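Local atomic coordinates of galactose mutarotase related enzyme (Lactobacillus casei, PDB entry 3Q1N), a protein that probably binds carbohydrate and may act as a sugar isomerase, as enzymes of the aldose 1-epimerase (galactose mutarotase) family do. Residues Thr40-Arg44 / His45-Leu49; Tyr68-Gln72 / His73-Arg77; Asp201-Gly205 / Gly206-Leu210; Glu266-Trp270 / Tyr271-Gly275. One frame throughout, in Å; residues are numbered along the deposited sequence.

Contact 1 (Thr40-Arg44 / His45-Leu49); sequences TFWNR and HAPIL. With EDO (1,2-ethanediol), chain K.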
loop_
_atom_site.group_PDB
_atom_site.type_symbol
_atom_site.label_atom_id
_atom_site.label_comp_id
_atom_site.label_asym_id
_atom_site.label_seq_id
_atom_site.Cartn_x
_atom_site.Cartn_y
_atom_site.Cartn_z
ATOM N N THR A 40 5.575 -9.673 -17.353
ATOM C CA THR A 40 4.438 -10.390 -17.924
ATOM C C THR A 40 3.129 -9.952 -17.244
ATOM O O THR A 40 2.116 -9.748 -17.919
ATOM C CB THR A 40 4.658 -11.902 -17.791
ATOM O OG1 THR A 40 5.955 -12.237 -18.317
ATOM C CG2 THR A 40 3.541 -12.704 -18.532
ATOM N N PHE A 41 3.189 -9.722 -15.924
ATOM C CA PHE A 41 2.009 -9.352 -15.127
ATOM C C PHE A 41 2.106 -7.986 -14.459
ATOM O O PHE A 41 1.146 -7.227 -14.472
ATOM C CB PHE A 41 1.778 -10.421 -14.058
ATOM C CG PHE A 41 1.556 -11.787 -14.633
ATOM C CD1 PHE A 41 0.331 -12.105 -15.191
ATOM C CD2 PHE A 41 2.554 -12.750 -14.605
ATOM C CE1 PHE A 41 0.110 -13.382 -15.753
ATOM C CE2 PHE A 41 2.346 -14.023 -15.162
ATOM C CZ PHE A 41 1.122 -14.336 -15.725
ATOM N N TRP A 42 3.250 -7.688 -13.847
ATOM C CA TRP A 42 3.427 -6.404 -13.168
ATOM C C TRP A 42 4.893 -6.191 -12.853
ATOM O O TRP A 42 5.520 -7.038 -12.249
ATOM C CB TRP A 42 2.593 -6.355 -11.861
ATOM C CG TRP A 42 2.494 -5.022 -11.252
ATOM C CD1 TRP A 42 2.174 -3.849 -11.891
ATOM C CD2 TRP A 42 2.675 -4.678 -9.855
ATOM N NE1 TRP A 42 2.186 -2.814 -10.994
ATOM C CE2 TRP A 42 2.475 -3.300 -9.739
ATOM C CE3 TRP A 42 3.015 -5.406 -8.710
ATOM C CZ2 TRP A 42 2.590 -2.624 -8.506
ATOM C CZ3 TRP A 42 3.134 -4.721 -7.485
ATOM C CH2 TRP A 42 2.921 -3.366 -7.403
ATOM N N ASN A 43 5.450 -5.072 -13.269
ATOM C CA ASN A 43 6.873 -4.892 -13.169
ATOM C C ASN A 43 7.368 -4.234 -11.885
ATOM O O ASN A 43 8.506 -3.782 -11.849
ATOM C CB ASN A 43 7.401 -4.129 -14.384
ATOM C CG ASN A 43 6.815 -2.770 -14.535
ATOM O OD1 ASN A 43 6.050 -2.278 -13.691
ATOM N ND2 ASN A 43 7.135 -2.133 -15.671
ATOM N N ARG A 44 6.516 -4.159 -10.851
ATOM C CA ARG A 44 6.937 -3.621 -9.560
ATOM C C ARG A 44 6.768 -4.673 -8.461
ATOM O O ARG A 44 6.402 -5.826 -8.761
ATOM C CB ARG A 44 6.165 -2.369 -9.263
ATOM C CG ARG A 44 6.404 -1.337 -10.355
ATOM C CD ARG A 44 5.518 -0.174 -10.221
ATOM N NE ARG A 44 5.657 0.724 -11.378
ATOM C CZ ARG A 44 6.544 1.722 -11.487
ATOM N NH1 ARG A 44 7.414 2.026 -10.523
ATOM N NH2 ARG A 44 6.542 2.466 -12.595
ATOM N N HIS A 45 7.081 -4.305 -7.216
ATOM C CA HIS A 45 7.056 -5.298 -6.127
ATOM C C HIS A 45 6.154 -4.816 -4.968
ATOM O O HIS A 45 5.208 -5.487 -4.580
ATOM C CB HIS A 45 8.492 -5.575 -5.586
ATOM C CG HIS A 45 9.523 -5.816 -6.641
ATOM N ND1 HIS A 45 9.948 -7.085 -6.983
ATOM C CD2 HIS A 45 10.206 -4.956 -7.439
ATOM C CE1 HIS A 45 10.872 -6.993 -7.938
ATOM N NE2 HIS A 45 11.058 -5.713 -8.221
ATOM N N ALA A 46 6.486 -3.656 -4.412
ATOM C CA ALA A 46 5.777 -3.121 -3.229
ATOM C C ALA A 46 5.999 -1.612 -3.053
ATOM O O ALA A 46 6.617 -1.169 -2.048
ATOM C CB ALA A 46 6.225 -3.926 -1.931
ATOM N N PRO A 47 5.527 -0.820 -4.026
ATOM C CA PRO A 47 5.793 0.611 -3.919
ATOM C C PRO A 47 5.158 1.345 -2.738
ATOM O O PRO A 47 4.073 0.962 -2.219
ATOM C CB PRO A 47 5.214 1.208 -5.207
ATOM C CG PRO A 47 4.886 0.059 -6.089
ATOM C CD PRO A 47 4.815 -1.182 -5.263
ATOM N N ILE A 48 5.839 2.438 -2.370
ATOM C CA ILE A 48 5.281 3.419 -1.463
ATOM C C ILE A 48 4.495 4.432 -2.275
ATOM O O ILE A 48 4.956 4.866 -3.357
ATOM C CB ILE A 48 6.396 4.121 -0.635
ATOM C CG1 ILE A 48 7.055 3.103 0.293
ATOM C CG2 ILE A 48 5.778 5.307 0.193
ATOM C CD1 ILE A 48 8.319 3.628 1.053
ATOM N N LEU A 49 3.325 4.807 -1.765
ATOM C CA LEU A 49 2.373 5.719 -2.430
ATOM C C LEU A 49 2.299 6.996 -1.600
ATOM O O LEU A 49 1.740 7.004 -0.518
ATOM C CB LEU A 49 0.996 5.056 -2.539
ATOM C CG LEU A 49 0.917 3.615 -3.041
ATOM C CD1 LEU A 49 -0.545 3.139 -2.977
ATOM C CD2 LEU A 49 1.480 3.477 -4.445
HETATM C C1 EDO K . -1.163 -1.124 -11.070
HETATM O O1 EDO K . -1.643 -0.047 -11.870
HETATM C C2 EDO K . -0.114 -0.587 -10.113
HETATM O O2 EDO K . 1.000 -0.063 -10.862
#
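Trp-42 and Pro-47 meet from opposite directions, and their meeting is the apolar heart of this local contact. The six-membered end of the indole reaches the proline ring obliquely, CH2 lying 3.6 Å from Pro-47 CD. Arg-44 adds its aliphatic part: its CB lies 3.6 Å above the indole plane, toward the rim, and its CD passes Pro-47 CG at 4.2 Å. The side chain of Trp-42 gets there because CG stands anti to the backbone N (chi1 -168°).

Polar groups line the indole edge. CZ3 lies 3.7 Å from His-45 O, near the ring plane, a van der Waals approach. Round the same edge, Trp-42 NE1 gives a hydrogen bond of 3.0 Å to O2 of an ethanediol molecule, with an angle of 150° at the hydrogen. The backbone N atoms of His-45 and Ala-46 both bond to Glu-20 OE2, while His-45 ND1 turns to Trp-35 O.

Aromatic contacts complete the setting, with Trp-242 packed edge-to-face on Trp-42 and His-143 meeting it too. Were this indole exchanged for an alanine, Pro-47 would probably face a gap and the diol would lose its donor. The chemistry thus pairs an apolar indole end, packed on proline, with an N-H turned to a small diol, probably from the crystallisation liquor, consistent with the wall of a sugar-binding pocket.

Contact 2 (Tyr68-Gln72 / His73-Arg77); sequences YPMSQ and HGFAR. With NO3 (nitrate ion), chain B; NO3 (nitrate ion), chain C; NO3 (nitrate ion), chain D.
Ser-71 and Gly-74 close a type II beta turn, Gly-74 N donating to Ser-71 O over 3.2 Å, with His-73 taking the positive-phi place (phi 68°). A second bond doubles the closure: Ser-71 OG donates to Gly-74 O at 2.8 Å, approaching from above the carbonyl plane. The hydroxyl is brought there by a chi1 of 38°, which sets OG between the backbone N and the carbonyl carbon.

At the corner of the turn, Gln-72 and His-73 run side by side. Gln-72 CG sits centrally over one imidazole face, 3.5 Å from the His-73 ring centroid, a CH-pi contact; the chain is extended, and its terminal amide is stacked on the ring, planes 16° apart.

The turn follows strand 66-69, half of a two-stranded antiparallel hairpin with 60-63. It and the residues after it present polar side chains to three nitrate ions, probably from the crystallisation liquor, which may mark a pocket. His-73 ND1 donates to O1 of the chain C nitrate at 2.6 Å, at the ring edge, near its plane. Gln-72 NE2 donates to O3 of the chain D nitrate at 2.8 Å. The chain B nitrate lies over the imidazole face opposite Gln-72; Arg-77 NH1 makes a weak bond to its O1 of 2.7 Å, and His-73 CD2 lies over the guanidinium face, toward its rim.

On the buried side, Met-70, a selenomethionine, bends so that SE comes 3.9 Å from Phe-75 CD2, an oblique Met-aromatic contact.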
loop_
_atom_site.group_PDB
_atom_site.type_symbol
_atom_site.label_atom_id
_atom_site.label_comp_id
_atom_site.label_asym_id
_atom_site.label_seq_id
_atom_site.Cartn_x
_atom_site.Cartn_y
_atom_site.Cartn_z
ATOM N N TYR A 68 -2.571 22.122 -9.443
ATOM C CA TYR A 68 -1.262 21.463 -9.649
ATOM C C TYR A 68 -1.434 20.111 -10.331
ATOM O O TYR A 68 -2.482 19.468 -10.193
ATOM C CB TYR A 68 -0.537 21.222 -8.307
ATOM C CG TYR A 68 -0.169 22.506 -7.622
ATOM C CD1 TYR A 68 -1.133 23.209 -6.927
ATOM C CD2 TYR A 68 1.122 23.049 -7.735
ATOM C CE1 TYR A 68 -0.844 24.418 -6.320
ATOM C CE2 TYR A 68 1.424 24.289 -7.111
ATOM C CZ TYR A 68 0.430 24.937 -6.414
ATOM O OH TYR A 68 0.630 26.146 -5.770
ATOM N N PRO A 69 -0.389 19.650 -11.036
ATOM C CA PRO A 69 -0.374 18.335 -11.644
ATOM C C PRO A 69 -0.004 17.279 -10.609
ATOM O O PRO A 69 0.734 17.569 -9.655
ATOM C CB PRO A 69 0.700 18.489 -12.740
ATOM C CG PRO A 69 1.689 19.461 -12.133
ATOM C CD PRO A 69 0.863 20.398 -11.301
HETATM N N MSE A 70 -0.547 16.075 -10.744
HETATM C CA MSE A 70 -0.185 14.972 -9.851
HETATM C C MSE A 70 -0.169 13.676 -10.628
HETATM O O MSE A 70 -1.106 13.350 -11.369
HETATM C CB MSE A 70 -1.099 14.842 -8.655
HETATM C CG MSE A 70 -0.753 13.708 -7.665
HETATM SE SE MSE A 70 1.048 13.814 -6.946
HETATM C CE MSE A 70 0.882 15.588 -6.160
ATOM N N SER A 71 0.902 12.923 -10.418
ATOM C CA SER A 71 1.087 11.659 -11.091
ATOM C C SER A 71 0.285 10.574 -10.374
ATOM O O SER A 71 0.052 10.670 -9.168
ATOM C CB SER A 71 2.556 11.274 -11.148
ATOM O OG SER A 71 3.232 11.642 -9.950
ATOM N N GLN A 72 -0.127 9.567 -11.124
ATOM C CA GLN A 72 -0.747 8.386 -10.531
ATOM C C GLN A 72 0.251 7.725 -9.557
ATOM O O GLN A 72 1.429 7.682 -9.829
ATOM C CB GLN A 72 -1.149 7.417 -11.673
ATOM C CG GLN A 72 -1.798 6.127 -11.211
ATOM C CD GLN A 72 -2.220 5.242 -12.397
ATOM O OE1 GLN A 72 -1.919 5.563 -13.569
ATOM N NE2 GLN A 72 -2.939 4.156 -12.098
ATOM N N HIS A 73 -0.243 7.222 -8.434
ATOM C CA HIS A 73 0.516 6.593 -7.371
ATOM C C HIS A 73 1.440 7.594 -6.618
ATOM O O HIS A 73 2.312 7.169 -5.860
ATOM C CB HIS A 73 1.405 5.413 -7.883
ATOM C CG HIS A 73 0.763 4.515 -8.895
ATOM N ND1 HIS A 73 -0.238 3.622 -8.573
ATOM C CD2 HIS A 73 1.033 4.324 -10.214
ATOM C CE1 HIS A 73 -0.590 2.952 -9.663
ATOM N NE2 HIS A 73 0.177 3.349 -10.675
ATOM N N GLY A 74 1.271 8.894 -6.831
ATOM C CA GLY A 74 2.123 9.873 -6.163
ATOM C C GLY A 74 3.498 9.940 -6.829
ATOM O O GLY A 74 3.628 9.700 -8.039
ATOM N N PHE A 75 4.496 10.354 -6.067
ATOM C CA PHE A 75 5.839 10.502 -6.593
ATOM C C PHE A 75 7.002 10.047 -5.703
ATOM O O PHE A 75 8.140 10.001 -6.172
ATOM C CB PHE A 75 6.085 11.951 -7.044
ATOM C CG PHE A 75 5.887 12.963 -5.982
ATOM C CD1 PHE A 75 6.727 13.017 -4.905
ATOM C CD2 PHE A 75 4.851 13.915 -6.068
ATOM C CE1 PHE A 75 6.538 13.939 -3.919
ATOM C CE2 PHE A 75 4.684 14.870 -5.078
ATOM C CZ PHE A 75 5.535 14.870 -3.989
ATOM N N ALA A 76 6.733 9.638 -4.471
ATOM C CA ALA A 76 7.815 9.163 -3.573
ATOM C C ALA A 76 8.523 7.942 -4.210
ATOM O O ALA A 76 9.712 7.740 -4.037
ATOM C CB ALA A 76 7.273 8.821 -2.179
ATOM N N ARG A 77 7.755 7.110 -4.899
ATOM C CA ARG A 77 8.241 5.893 -5.501
ATOM C C ARG A 77 9.222 6.219 -6.616
ATOM O O ARG A 77 9.966 5.344 -7.073
ATOM C CB ARG A 77 7.048 5.048 -6.039
ATOM C CG ARG A 77 6.280 5.688 -7.203
ATOM C CD ARG A 77 5.233 4.728 -7.823
ATOM N NE ARG A 77 5.035 5.062 -9.220
ATOM C CZ ARG A 77 4.470 4.295 -10.157
ATOM N NH1 ARG A 77 3.969 3.105 -9.882
ATOM N NH2 ARG A 77 4.393 4.754 -11.400
HETATM N N NO3 B . 2.282 1.359 -7.934
HETATM O O1 NO3 B . 3.122 2.323 -7.406
HETATM O O2 NO3 B . 1.253 0.819 -7.213
HETATM O O3 NO3 B . 2.457 0.930 -9.212
HETATM N N NO3 C . -2.162 2.878 -6.230
HETATM O O1 NO3 C . -1.445 4.060 -6.312
HETATM O O2 NO3 C . -3.235 2.699 -5.389
HETATM O O3 NO3 C . -1.846 1.843 -7.068
HETATM N N NO3 D . -4.409 2.776 -9.317
HETATM O O1 NO3 D . -5.406 2.559 -8.409
HETATM O O2 NO3 D . -3.832 1.718 -9.987
HETATM O O3 NO3 D . -3.985 4.053 -9.548
#

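Contact 3 (Asp201-Gly205 / Gly206-Leu210); sequences DLLDG and GLVIL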
loop_
_atom_site.group_PDB
_atom_site.type_symbol
_atom_site.label_atom_id
_atom_site.label_comp_id
_atom_site.label_asym_id
_atom_site.label_seq_id
_atom_site.Cartn_x
_atom_site.Cartn_y
_atom_site.Cartn_z
ATOM N N ASP A 201 -13.375 -13.458 -10.243
ATOM C CA ASP A 201 -14.733 -12.913 -10.267
ATOM C C ASP A 201 -14.860 -11.641 -9.412
ATOM O O ASP A 201 -15.467 -10.669 -9.851
ATOM C CB ASP A 201 -15.764 -13.953 -9.817
ATOM C CG ASP A 201 -16.173 -14.923 -10.941
ATOM O OD1 ASP A 201 -15.719 -14.783 -12.096
ATOM O OD2 ASP A 201 -16.955 -15.840 -10.647
ATOM N N LEU A 202 -14.283 -11.647 -8.212
ATOM C CA LEU A 202 -14.244 -10.456 -7.367
ATOM C C LEU A 202 -13.301 -9.392 -7.966
ATOM O O LEU A 202 -13.664 -8.210 -8.097
ATOM C CB LEU A 202 -13.755 -10.809 -5.956
ATOM C CG LEU A 202 -13.560 -9.634 -4.963
ATOM C CD1 LEU A 202 -14.891 -8.943 -4.624
ATOM C CD2 LEU A 202 -12.788 -10.077 -3.698
ATOM N N LEU A 203 -12.081 -9.794 -8.295
ATOM C CA LEU A 203 -11.024 -8.778 -8.535
ATOM C C LEU A 203 -10.970 -8.208 -9.958
ATOM O O LEU A 203 -10.345 -7.170 -10.179
ATOM C CB LEU A 203 -9.649 -9.323 -8.106
ATOM C CG LEU A 203 -9.559 -9.607 -6.602
ATOM C CD1 LEU A 203 -8.323 -10.436 -6.304
ATOM C CD2 LEU A 203 -9.599 -8.292 -5.760
ATOM N N ASP A 204 -11.608 -8.869 -10.908
ATOM C CA ASP A 204 -11.534 -8.449 -12.311
ATOM C C ASP A 204 -12.170 -7.104 -12.552
ATOM O O ASP A 204 -11.839 -6.445 -13.544
ATOM C CB ASP A 204 -12.134 -9.520 -13.240
ATOM C CG ASP A 204 -11.144 -10.642 -13.563
ATOM O OD1 ASP A 204 -9.965 -10.522 -13.207
ATOM O OD2 ASP A 204 -11.529 -11.673 -14.148
ATOM N N GLY A 205 -13.043 -6.671 -11.643
ATOM C CA GLY A 205 -13.679 -5.357 -11.713
ATOM C C GLY A 205 -12.868 -4.223 -11.106
ATOM O O GLY A 205 -13.365 -3.088 -10.967
ATOM N N GLY A 206 -11.632 -4.514 -10.705
ATOM C CA GLY A 206 -10.765 -3.496 -10.161
ATOM C C GLY A 206 -10.505 -3.655 -8.696
ATOM O O GLY A 206 -11.042 -4.558 -8.021
ATOM N N LEU A 207 -9.656 -2.769 -8.206
ATOM C CA LEU A 207 -9.261 -2.750 -6.809
ATOM C C LEU A 207 -10.480 -2.774 -5.833
ATOM O O LEU A 207 -11.515 -2.139 -6.089
ATOM C CB LEU A 207 -8.388 -1.523 -6.552
ATOM C CG LEU A 207 -9.008 -0.122 -6.518
ATOM C CD1 LEU A 207 -7.937 0.867 -6.088
ATOM C CD2 LEU A 207 -9.653 0.308 -7.867
ATOM N N VAL A 208 -10.358 -3.568 -4.760
ATOM C CA VAL A 208 -11.356 -3.685 -3.702
ATOM C C VAL A 208 -10.832 -2.985 -2.443
ATOM O O VAL A 208 -9.936 -3.471 -1.756
ATOM C CB VAL A 208 -11.662 -5.182 -3.393
ATOM C CG1 VAL A 208 -12.695 -5.320 -2.225
ATOM C CG2 VAL A 208 -12.206 -5.892 -4.672
ATOM N N ILE A 209 -11.353 -1.801 -2.180
ATOM C CA ILE A 209 -10.901 -0.985 -1.046
ATOM C C ILE A 209 -11.821 -1.183 0.155
ATOM O O ILE A 209 -12.921 -0.654 0.172
ATOM C CB ILE A 209 -10.864 0.524 -1.391
ATOM C CG1 ILE A 209 -10.157 0.773 -2.711
ATOM C CG2 ILE A 209 -10.193 1.287 -0.235
ATOM C CD1 ILE A 209 -10.303 2.241 -3.226
ATOM N N LEU A 210 -11.388 -1.950 1.143
ATOM C CA LEU A 210 -12.206 -2.193 2.336
ATOM C C LEU A 210 -12.330 -0.932 3.174
ATOM O O LEU A 210 -11.325 -0.270 3.513
ATOM C CB LEU A 210 -11.601 -3.309 3.217
ATOM C CG LEU A 210 -11.382 -4.650 2.525
ATOM C CD1 LEU A 210 -10.804 -5.643 3.550
ATOM C CD2 LEU A 210 -12.659 -5.214 1.946
HETATM O O HOH W 1 -13.466 -5.581 -8.328
#
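Gly-206 and Leu-203 meet through flat peptide groups, for no aromatic ring takes part here. The amide of Gly-206 comes to the Leu-203 carbonyl from above its plane, 53° out of it, and donates a hydrogen bond of 3.0 Å from Gly-206 N to Leu-203 O. This bond closes a type I beta turn through Asp-204 and Gly-205. Asp-204 sets out away from residues 206-210, and its OD1 accepts a bond from His-246 N.

A water bridges two carbonyl oxygens, both acceptors, that need a donor between them. It donates to Leu-202 O at 2.6 Å and to Gly-206 O at 2.6 Å. Gly-206 has phi 110° and psi 177°, backbone angles at which a beta carbon would press against the oxygen of Gly-205; the absence of a side chain is what permits this path.

The motif is a tight helix-to-strand connection: the short helix that begins at 200 runs into the turn, and the chain then enters strand 208-210, which pairs antiparallel with 238-242 in an antiparallel sheet. Between the two elements lies a small apolar cluster. One methyl does the touching, for Val-208 CG2 lies 3.7 Å from Leu-203 CD2 and 4.0 Å from Leu-202 CG. With CG1 anti to the backbone N, CG2 falls anti to the carbonyl carbon, on the side of the leucines. Both leucines cross the valine at about a right angle. Leu-203 also packs on Ile-241, and Leu-202 on Ile-188.

Contact 4 (Glu266-Trp270 / Tyr271-Gly275); sequences EPTDW and YTKLG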
loop_
_atom_site.group_PDB
_atom_site.type_symbol
_atom_site.label_atom_id
_atom_site.label_comp_id
_atom_site.label_asym_id
_atom_site.label_seq_id
_atom_site.Cartn_x
_atom_site.Cartn_y
_atom_site.Cartn_z
ATOM N N GLU A 266 -14.568 16.514 -11.023
ATOM C CA GLU A 266 -13.655 17.637 -11.181
ATOM C C GLU A 266 -12.433 17.501 -10.262
ATOM O O GLU A 266 -12.455 16.734 -9.289
ATOM C CB GLU A 266 -14.399 18.952 -10.930
ATOM C CG GLU A 266 -14.843 19.107 -9.485
ATOM C CD GLU A 266 -15.614 20.371 -9.257
ATOM O OE1 GLU A 266 -16.658 20.597 -9.933
ATOM O OE2 GLU A 266 -15.162 21.140 -8.384
ATOM N N PRO A 267 -11.349 18.204 -10.576
ATOM C CA PRO A 267 -10.178 18.179 -9.695
ATOM C C PRO A 267 -10.539 18.573 -8.238
ATOM O O PRO A 267 -11.356 19.495 -7.977
ATOM C CB PRO A 267 -9.239 19.189 -10.358
ATOM C CG PRO A 267 -9.593 19.027 -11.805
ATOM C CD PRO A 267 -11.084 19.041 -11.769
ATOM N N THR A 268 -9.962 17.822 -7.303
ATOM C CA THR A 268 -10.357 17.875 -5.904
ATOM C C THR A 268 -9.422 18.742 -5.101
ATOM O O THR A 268 -8.230 18.672 -5.285
ATOM C CB THR A 268 -10.272 16.466 -5.290
ATOM O OG1 THR A 268 -10.963 15.540 -6.156
ATOM C CG2 THR A 268 -10.897 16.506 -3.912
ATOM N N ASP A 269 -9.964 19.588 -4.236
ATOM C CA ASP A 269 -9.130 20.300 -3.256
ATOM C C ASP A 269 -8.577 19.309 -2.267
ATOM O O ASP A 269 -9.317 18.612 -1.537
ATOM C CB ASP A 269 -9.999 21.330 -2.552
ATOM C CG ASP A 269 -9.253 22.163 -1.523
ATOM O OD1 ASP A 269 -8.019 22.085 -1.418
ATOM O OD2 ASP A 269 -9.959 22.929 -0.799
ATOM N N TRP A 270 -7.262 19.200 -2.231
ATOM C CA TRP A 270 -6.675 18.223 -1.298
ATOM C C TRP A 270 -6.896 18.541 0.174
ATOM O O TRP A 270 -6.748 17.649 1.028
ATOM C CB TRP A 270 -5.202 18.037 -1.563
ATOM C CG TRP A 270 -4.892 17.027 -2.634
ATOM C CD1 TRP A 270 -5.733 16.614 -3.622
ATOM C CD2 TRP A 270 -3.678 16.305 -2.814
ATOM N NE1 TRP A 270 -5.119 15.706 -4.420
ATOM C CE2 TRP A 270 -3.842 15.498 -3.955
ATOM C CE3 TRP A 270 -2.467 16.265 -2.134
ATOM C CZ2 TRP A 270 -2.824 14.665 -4.418
ATOM C CZ3 TRP A 270 -1.477 15.457 -2.591
ATOM C CH2 TRP A 270 -1.658 14.656 -3.712
ATOM N N TYR A 271 -7.290 19.767 0.471
ATOM C CA TYR A 271 -7.675 20.113 1.840
ATOM C C TYR A 271 -9.033 19.548 2.262
ATOM O O TYR A 271 -9.384 19.606 3.459
ATOM C CB TYR A 271 -7.696 21.635 2.026
ATOM C CG TYR A 271 -6.289 22.230 1.990
ATOM C CD1 TYR A 271 -5.323 21.866 2.944
ATOM C CD2 TYR A 271 -5.919 23.180 1.027
ATOM C CE1 TYR A 271 -4.019 22.393 2.896
ATOM C CE2 TYR A 271 -4.606 23.705 0.971
ATOM C CZ TYR A 271 -3.675 23.328 1.935
ATOM O OH TYR A 271 -2.424 23.874 1.875
ATOM N N THR A 272 -9.804 19.001 1.319
ATOM C CA THR A 272 -11.068 18.338 1.680
ATOM C C THR A 272 -11.207 16.913 1.075
ATOM O O THR A 272 -12.233 16.252 1.324
ATOM C CB THR A 272 -12.284 19.146 1.158
ATOM O OG1 THR A 272 -12.218 19.249 -0.270
ATOM C CG2 THR A 272 -12.348 20.539 1.777
ATOM N N LYS A 273 -10.207 16.468 0.312
ATOM C CA LYS A 273 -10.199 15.159 -0.374
ATOM C C LYS A 273 -10.370 14.035 0.652
ATOM O O LYS A 273 -9.664 13.987 1.668
ATOM C CB LYS A 273 -8.909 14.980 -1.177
ATOM C CG LYS A 273 -8.706 13.645 -1.842
ATOM C CD LYS A 273 -7.383 13.558 -2.638
ATOM C CE LYS A 273 -7.128 12.192 -3.198
ATOM N NZ LYS A 273 -5.866 12.113 -4.022
ATOM N N LEU A 274 -11.346 13.173 0.428
ATOM C CA LEU A 274 -11.631 12.116 1.410
ATOM C C LEU A 274 -10.394 11.252 1.574
ATOM O O LEU A 274 -9.807 10.798 0.585
ATOM C CB LEU A 274 -12.801 11.253 0.986
ATOM C CG LEU A 274 -13.309 10.229 1.997
ATOM C CD1 LEU A 274 -13.956 10.992 3.183
ATOM C CD2 LEU A 274 -14.310 9.214 1.362
ATOM N N GLY A 275 -10.041 11.010 2.840
ATOM C CA GLY A 275 -8.900 10.180 3.209
ATOM C C GLY A 275 -7.595 10.935 3.419
ATOM O O GLY A 275 -6.619 10.358 3.927
HETATM O O HOH W 2 -5.915 13.751 -6.422
#
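Thr-268 touches Lys-273 first, its methyl CG2 lying 3.7 Å from Lys-273 CB where the two side chains cross at about a right angle. Its hydroxyl turns instead to Asp-262, in a weak hydrogen bond.

Asp-269 ties the two segments together. With CG anti to the backbone N (chi1 -179°), the carboxylate is carried to the amide of Tyr-271, where OD1 accepts from Tyr-271 N at 3.1 Å, a fairly straight bond of 160° that arrives well above the carboxylate plane. This is an Asx turn. The same oxygen also takes Gly-64 N and lies 3.4 Å from Tyr-271 CD2, the carboxylate and ring planes standing 83° apart. The main-chain oxygen works alongside: Asp-269 O accepts Thr-272 N at 2.9 Å and, weakly, Lys-273 N. With a leucine here, the amides of Tyr-271 and Gly-64 are likely to lose their shared acceptor and the turn its restraint.

Trp-270 carries the lysine on its indole. Lys-273, fully extended, runs alongside it the same way, and its CD lies 3.9 Å from the centroid of the five-membered Trp-270 ring, over the face, in a CH-pi contact. At the ring edge, in plane, a water accepts from Trp-270 NE1 at 2.9 Å and from Lys-273 NZ at 2.9 Å, so one oxygen gathers both donors.

The loop, running between strands 251-258 and 277-279, lies against hairpin strand 60-63: Thr-268 and Trp-270 share backbone bonds with Arg-62, Trp-270 stacks on Tyr-61, and Tyr-271 packs against Leu-63 and Pro-137 of strand 136-147.

Contacts 1 and 2 touch directly, although their centres are 15 Å apart: Arg-44 NE lies 3.3 Å from Arg-77 NH1 near the chain B nitrate, which also comes within about 3 Å of the side chain of Pro-47. Leu-49 packs on His-73 there. Contact 2 passes the packing on to contact 4, where Met-70 CE meets Trp-270 CH2 at 3.6 Å. Contact 3 touches none of the others, but strands 48-49 and 208-210 belong to the same antiparallel sheet; the centres of contacts 1 and 3 lie about 17 Å apart, their nearest atoms about 8 Å. The ethanediol at contact 1 and the nitrates at contact 2, probably from the crystallisation liquor, may mark a sugar-binding pocket.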